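Local coordinates for penicillin-binding 1 transmembrane protein MrcA (Nitrosomonas europaea ATCC 19718, PDB 3D0F) that probably polymerises peptidoglycan glycan strands and cross-links their peptides as a bifunctional inner-membrane enzyme, of which this chain is the OB-like domain, at residues Ile36-Val40 and Ala51-Asn55; Thr45-Val49 and Arg60-Leu66. All coordinates share one frame; numbering follows the deposited sequence.

Interactions 1 and 2 share strand 48-53 and hold its two ends to different neighbours in one antiparallel sheet. Interaction 1 pairs the end of that strand with strand 37-45. Interaction 2 pairs its start with strand 58-61, one of the two outer strands of the sheet in this chain. Each has one pair of backbone bonds and one bridging water. Interaction 1 is largely buried and lies nearer the centre of the chain; its side-chain packing is mostly apolar, with R53 along one side, and the second subunit packs against it. Interaction 2 is partly buried, with exposed turn residues. Its L66 plugs inward, while R60 lies over A48 on the outer side. The two centres are about 15 Å apart.

Interaction 1. Residues Ile36-Val40 and Ala51-Asn55; sequences ILAAV and AFRKN
The carbonyl of V40 accepts the N-H of F52, with F52 N 2.9 Å from V40 O and an N-H...O angle of 166°. The return bond runs from V40 N to F52 O. Together they make V40 and F52 a hydrogen-bonded antiparallel pair. Each acceptor also receives a CA-H...O contact: A39 CA lies 3.1 Å from F52 O, and A51 CA approaches V40 O. The short strand segments run at 134° to each other. Further along, at A38 and K54, a water bridges the backbones. It donates to A38 O at 2.6 Å and accepts from K54 N.

The side chains meet on two faces. On one, the methyls of A39 and A51 touch, CB to CB at 3.8 Å. On the other, V40 CG1 rests against F52 CB at 3.8 Å; V40 was modelled in two conformers, so this touch is less certain. The F52 ring itself leads away, with CG anti to the backbone N (chi1 -177°). R53 extends from CG to NE and brings NH1 to L37 CD1 at 3.6 Å. N55 OD1 sits 3.3 Å above the plane of the R53 guanidinium, over the centre. A salt bridge from R53 NH2 to E57 further holds this group.

These segments belong to the 37-45/48-53 hairpin of the OB-like domain. K54 NZ reaches M27 O and N32 OD1 of the second subunit. Strand 88-94 flanks 37-45, strand 58-61 flanks 48-53, and L23 in helix 20-26 of the second subunit packs on F52.

Interaction 2. Residues Thr45-Val49 and Arg60-Leu66; sequences TPGAV and RITGDGL
V49 and I61 exchange two backbone hydrogen bonds as an antiparallel hydrogen-bonded pair. I61 N donates to V49 O at 2.7 Å, nearly straight at 171°, and V49 N donates to I61 O at 2.9 Å. Both donors lie in the carbonyl plane of their acceptor. CA-H...O contacts flank the pair: A48 CA approaches I61 O, and R60 CA approaches V49 O. Beyond the V49/I61 pair a water joins the two segments. It donates to G47 O at 2.7 Å and accepts from G63 N.

T45 OG1 shapes the turn that leads into the strand. It accepts from G47 N at 3.2 Å, which makes an ST turn, and more weakly from A48 N. The backbone bond from T45 N to A48 O closes the turn between strands 37-45 and 48-53. The contact itself joins the next hairpin, 48-53 with 58-61, at the border of the sheet in the OB-like domain. From T62 the chain turns back through G63, whose phi is positive, and brings L66 against the turn.

L66 spreads its two methyls. CD1 lies 3.5 Å from P46 O and also meets the peptide of G47. CD2 packs on V49 CG2 at 3.7 Å, the two side chains crossing at a slant. V49 holds CG2 beside its backbone N, with CG1 anti to that N (chi1 168°). L73 touches both V49 and L66.

On the outer side, R60 runs extended from CG to NE. The methyl of A48 lies over one face of its guanidinium, displaced toward the rim, with A48 CB 3.6 Å from R60 NH2. R60 NE also forms a weak, long ion pair with E50. T62 CG2 lies alongside, 3.6 Å from G47 O, and also nears A48 CB.

Interaction 1. Residues Ile36-Val40 and Ala51-Asn55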
loop_
_atom_site.group_PDB
_atom_site.type_symbol
_atom_site.label_atom_id
_atom_site.label_comp_id
_atom_site.label_asym_id
_atom_site.label_seq_id
_atom_site.Cartn_x
_atom_site.Cartn_y
_atom_site.Cartn_z
ATOM N N ILE A 36 3.661 1.481 -0.522
ATOM C CA ILE A 36 4.920 1.675 0.222
ATOM C C ILE A 36 4.661 1.112 1.597
ATOM O O ILE A 36 3.971 1.738 2.424
ATOM C CB ILE A 36 5.373 3.156 0.299
ATOM C CG1 ILE A 36 5.602 3.664 -1.121
ATOM C CG2 ILE A 36 6.686 3.256 1.140
ATOM C CD1 ILE A 36 5.963 5.135 -1.220
ATOM N N LEU A 37 5.213 -0.073 1.836
ATOM C CA LEU A 37 4.836 -0.918 2.960
ATOM C C LEU A 37 5.893 -0.969 4.042
ATOM O O LEU A 37 7.067 -0.859 3.777
ATOM C CB LEU A 37 4.604 -2.338 2.473
ATOM C CG LEU A 37 3.674 -2.486 1.286
ATOM C CD1 LEU A 37 3.447 -3.947 0.986
ATOM C CD2 LEU A 37 2.345 -1.712 1.498
ATOM N N ALA A 38 5.451 -1.139 5.275
ATOM C CA ALA A 38 6.372 -1.272 6.408
ATOM C C ALA A 38 6.974 -2.667 6.411
ATOM O O ALA A 38 6.325 -3.681 6.127
ATOM C CB ALA A 38 5.652 -0.994 7.772
ATOM N N ALA A 39 8.245 -2.750 6.822
ATOM C CA ALA A 39 8.858 -4.040 7.027
ATOM C C ALA A 39 9.933 -3.892 8.107
ATOM O O ALA A 39 10.524 -2.831 8.269
ATOM C CB ALA A 39 9.472 -4.619 5.750
ATOM N N VAL A 40 10.175 -4.970 8.810
ATOM C CA VAL A 40 11.244 -4.992 9.811
ATOM C C VAL A 40 12.359 -5.890 9.324
ATOM O O VAL A 40 12.125 -7.034 8.934
ATOM C CB VAL A 40 10.781 -5.458 11.223
ATOM C CG1 VAL A 40 10.168 -6.854 11.191
ATOM C CG2 VAL A 40 11.942 -5.438 12.210
ATOM N N ALA A 51 13.495 -9.061 5.166
ATOM C CA ALA A 51 12.606 -8.247 5.974
ATOM C C ALA A 51 11.219 -8.883 6.086
ATOM O O ALA A 51 10.767 -9.552 5.145
ATOM C CB ALA A 51 12.530 -6.807 5.421
ATOM N N PHE A 52 10.564 -8.698 7.222
ATOM C CA PHE A 52 9.232 -9.223 7.494
ATOM C C PHE A 52 8.203 -8.109 7.305
ATOM O O PHE A 52 8.363 -7.026 7.844
ATOM C CB PHE A 52 9.170 -9.727 8.948
ATOM C CG PHE A 52 7.861 -10.362 9.330
ATOM C CD1 PHE A 52 7.681 -11.719 9.158
ATOM C CD2 PHE A 52 6.870 -9.630 9.944
ATOM C CE1 PHE A 52 6.473 -12.348 9.528
ATOM C CE2 PHE A 52 5.637 -10.237 10.296
ATOM C CZ PHE A 52 5.472 -11.597 10.096
ATOM N N ARG A 53 7.182 -8.340 6.493
ATOM C CA ARG A 53 6.153 -7.303 6.282
ATOM C C ARG A 53 4.837 -7.666 7.008
ATOM O O ARG A 53 4.671 -8.774 7.442
ATOM C CB ARG A 53 5.923 -7.016 4.788
ATOM C CG ARG A 53 5.612 -8.152 3.939
ATOM C CD ARG A 53 5.687 -7.673 2.490
ATOM N NE ARG A 53 5.187 -8.592 1.538
ATOM C CZ ARG A 53 3.983 -8.508 0.951
ATOM N NH1 ARG A 53 3.119 -7.561 1.283
ATOM N NH2 ARG A 53 3.631 -9.394 0.049
ATOM N N LYS A 54 3.921 -6.717 7.095
ATOM C CA LYS A 54 2.686 -6.904 7.871
ATOM C C LYS A 54 1.848 -8.071 7.437
ATOM O O LYS A 54 1.147 -8.657 8.271
ATOM C CB LYS A 54 1.830 -5.644 7.762
ATOM C CG LYS A 54 2.359 -4.471 8.541
ATOM C CD LYS A 54 2.071 -4.612 10.037
ATOM C CE LYS A 54 0.615 -4.344 10.446
ATOM N NZ LYS A 54 0.455 -4.143 11.964
ATOM N N ASN A 55 1.864 -8.419 6.156
ATOM C CA ASN A 55 1.041 -9.550 5.694
ATOM C C ASN A 55 1.623 -10.909 6.117
ATOM O O ASN A 55 1.046 -11.970 5.803
ATOM C CB ASN A 55 0.794 -9.464 4.181
ATOM C CG ASN A 55 1.869 -10.115 3.370
ATOM O OD1 ASN A 55 3.026 -10.157 3.783
ATOM N ND2 ASN A 55 1.494 -10.687 2.239
HETATM O O HOH W 1 3.822 -4.178 5.493
#

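Interaction 2. Residues Thr45-Val49 and Arg60-Leu66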
loop_
_atom_site.group_PDB
_atom_site.type_symbol
_atom_site.label_atom_id
_atom_site.label_comp_id
_atom_site.label_asym_id
_atom_site.label_seq_id
_atom_site.Cartn_x
_atom_site.Cartn_y
_atom_site.Cartn_z
ATOM N N THR A 45 23.059 -7.637 4.715
ATOM C CA THR A 45 24.420 -7.576 4.149
ATOM C C THR A 45 24.386 -6.635 2.935
ATOM O O THR A 45 23.306 -6.300 2.436
ATOM C CB THR A 45 24.897 -8.961 3.693
ATOM O OG1 THR A 45 24.195 -9.337 2.502
ATOM C CG2 THR A 45 24.689 -10.033 4.799
ATOM N N PRO A 46 25.552 -6.281 2.365
ATOM C CA PRO A 46 25.494 -5.451 1.163
ATOM C C PRO A 46 24.803 -6.136 -0.036
ATOM O O PRO A 46 24.388 -5.447 -1.003
ATOM C CB PRO A 46 26.986 -5.196 0.855
ATOM C CG PRO A 46 27.640 -5.316 2.126
ATOM C CD PRO A 46 26.941 -6.463 2.818
ATOM N N GLY A 47 24.717 -7.456 0.007
ATOM C CA GLY A 47 24.115 -8.241 -1.089
ATOM C C GLY A 47 22.668 -8.647 -0.885
ATOM O O GLY A 47 22.028 -9.034 -1.835
ATOM N N ALA A 48 22.148 -8.610 0.349
ATOM C CA ALA A 48 20.784 -9.049 0.572
ATOM C C ALA A 48 20.259 -8.550 1.913
ATOM O O ALA A 48 20.962 -8.607 2.912
ATOM C CB ALA A 48 20.742 -10.541 0.590
ATOM N N VAL A 49 19.022 -8.099 1.918
ATOM C CA VAL A 49 18.301 -7.769 3.130
ATOM C C VAL A 49 17.062 -8.660 3.158
ATOM O O VAL A 49 16.296 -8.700 2.171
ATOM C CB VAL A 49 17.896 -6.280 3.100
ATOM C CG1 VAL A 49 16.899 -5.970 4.206
ATOM C CG2 VAL A 49 19.157 -5.399 3.120
ATOM N N ARG A 60 13.033 -10.875 0.415
ATOM C CA ARG A 60 14.466 -10.735 0.237
ATOM C C ARG A 60 14.727 -9.662 -0.822
ATOM O O ARG A 60 14.288 -9.825 -1.983
ATOM C CB ARG A 60 15.089 -12.077 -0.179
ATOM C CG ARG A 60 16.573 -12.178 0.009
ATOM C CD ARG A 60 17.000 -13.689 -0.076
ATOM N NE ARG A 60 18.387 -13.893 0.253
ATOM C CZ ARG A 60 19.389 -13.860 -0.609
ATOM N NH1 ARG A 60 19.192 -13.618 -1.919
ATOM N NH2 ARG A 60 20.619 -14.055 -0.153
ATOM N N ILE A 61 15.479 -8.628 -0.453
ATOM C CA ILE A 61 15.783 -7.469 -1.334
ATOM C C ILE A 61 17.247 -7.600 -1.719
ATOM O O ILE A 61 18.101 -7.750 -0.844
ATOM C CB ILE A 61 15.502 -6.121 -0.659
ATOM C CG1 ILE A 61 14.041 -6.107 -0.155
ATOM C CG2 ILE A 61 15.751 -4.920 -1.629
ATOM C CD1 ILE A 61 13.862 -5.421 1.195
ATOM N N THR A 62 17.513 -7.499 -3.028
ATOM C CA THR A 62 18.849 -7.702 -3.589
ATOM C C THR A 62 19.033 -6.773 -4.795
ATOM O O THR A 62 18.089 -6.129 -5.215
ATOM C CB THR A 62 19.073 -9.155 -4.089
ATOM O OG1 THR A 62 18.173 -9.446 -5.186
ATOM C CG2 THR A 62 18.833 -10.150 -2.932
ATOM N N GLY A 63 20.217 -6.766 -5.378
ATOM C CA GLY A 63 20.469 -6.065 -6.657
ATOM C C GLY A 63 19.926 -4.630 -6.682
ATOM O O GLY A 63 20.215 -3.811 -5.807
ATOM N N ASP A 64 19.143 -4.353 -7.703
ATOM C CA ASP A 64 18.611 -2.989 -7.923
ATOM C C ASP A 64 17.822 -2.491 -6.712
ATOM O O ASP A 64 17.855 -1.291 -6.392
ATOM C CB ASP A 64 17.719 -2.961 -9.143
ATOM C CG ASP A 64 18.458 -3.163 -10.438
ATOM O OD1 ASP A 64 19.717 -3.150 -10.486
ATOM O OD2 ASP A 64 17.717 -3.301 -11.464
ATOM N N GLY A 65 17.129 -3.401 -6.018
ATOM C CA GLY A 65 16.324 -3.042 -4.858
ATOM C C GLY A 65 17.093 -2.442 -3.703
ATOM O O GLY A 65 16.491 -1.814 -2.841
ATOM N N LEU A 66 18.412 -2.677 -3.642
ATOM C CA LEU A 66 19.251 -2.170 -2.585
ATOM C C LEU A 66 20.004 -0.884 -2.961
ATOM O O LEU A 66 20.691 -0.312 -2.133
ATOM C CB LEU A 66 20.294 -3.236 -2.190
ATOM C CG LEU A 66 19.750 -4.519 -1.614
ATOM C CD1 LEU A 66 20.924 -5.442 -1.252
ATOM C CD2 LEU A 66 18.848 -4.273 -0.399
HETATM O O HOH W 2 22.620 -8.010 -4.286
#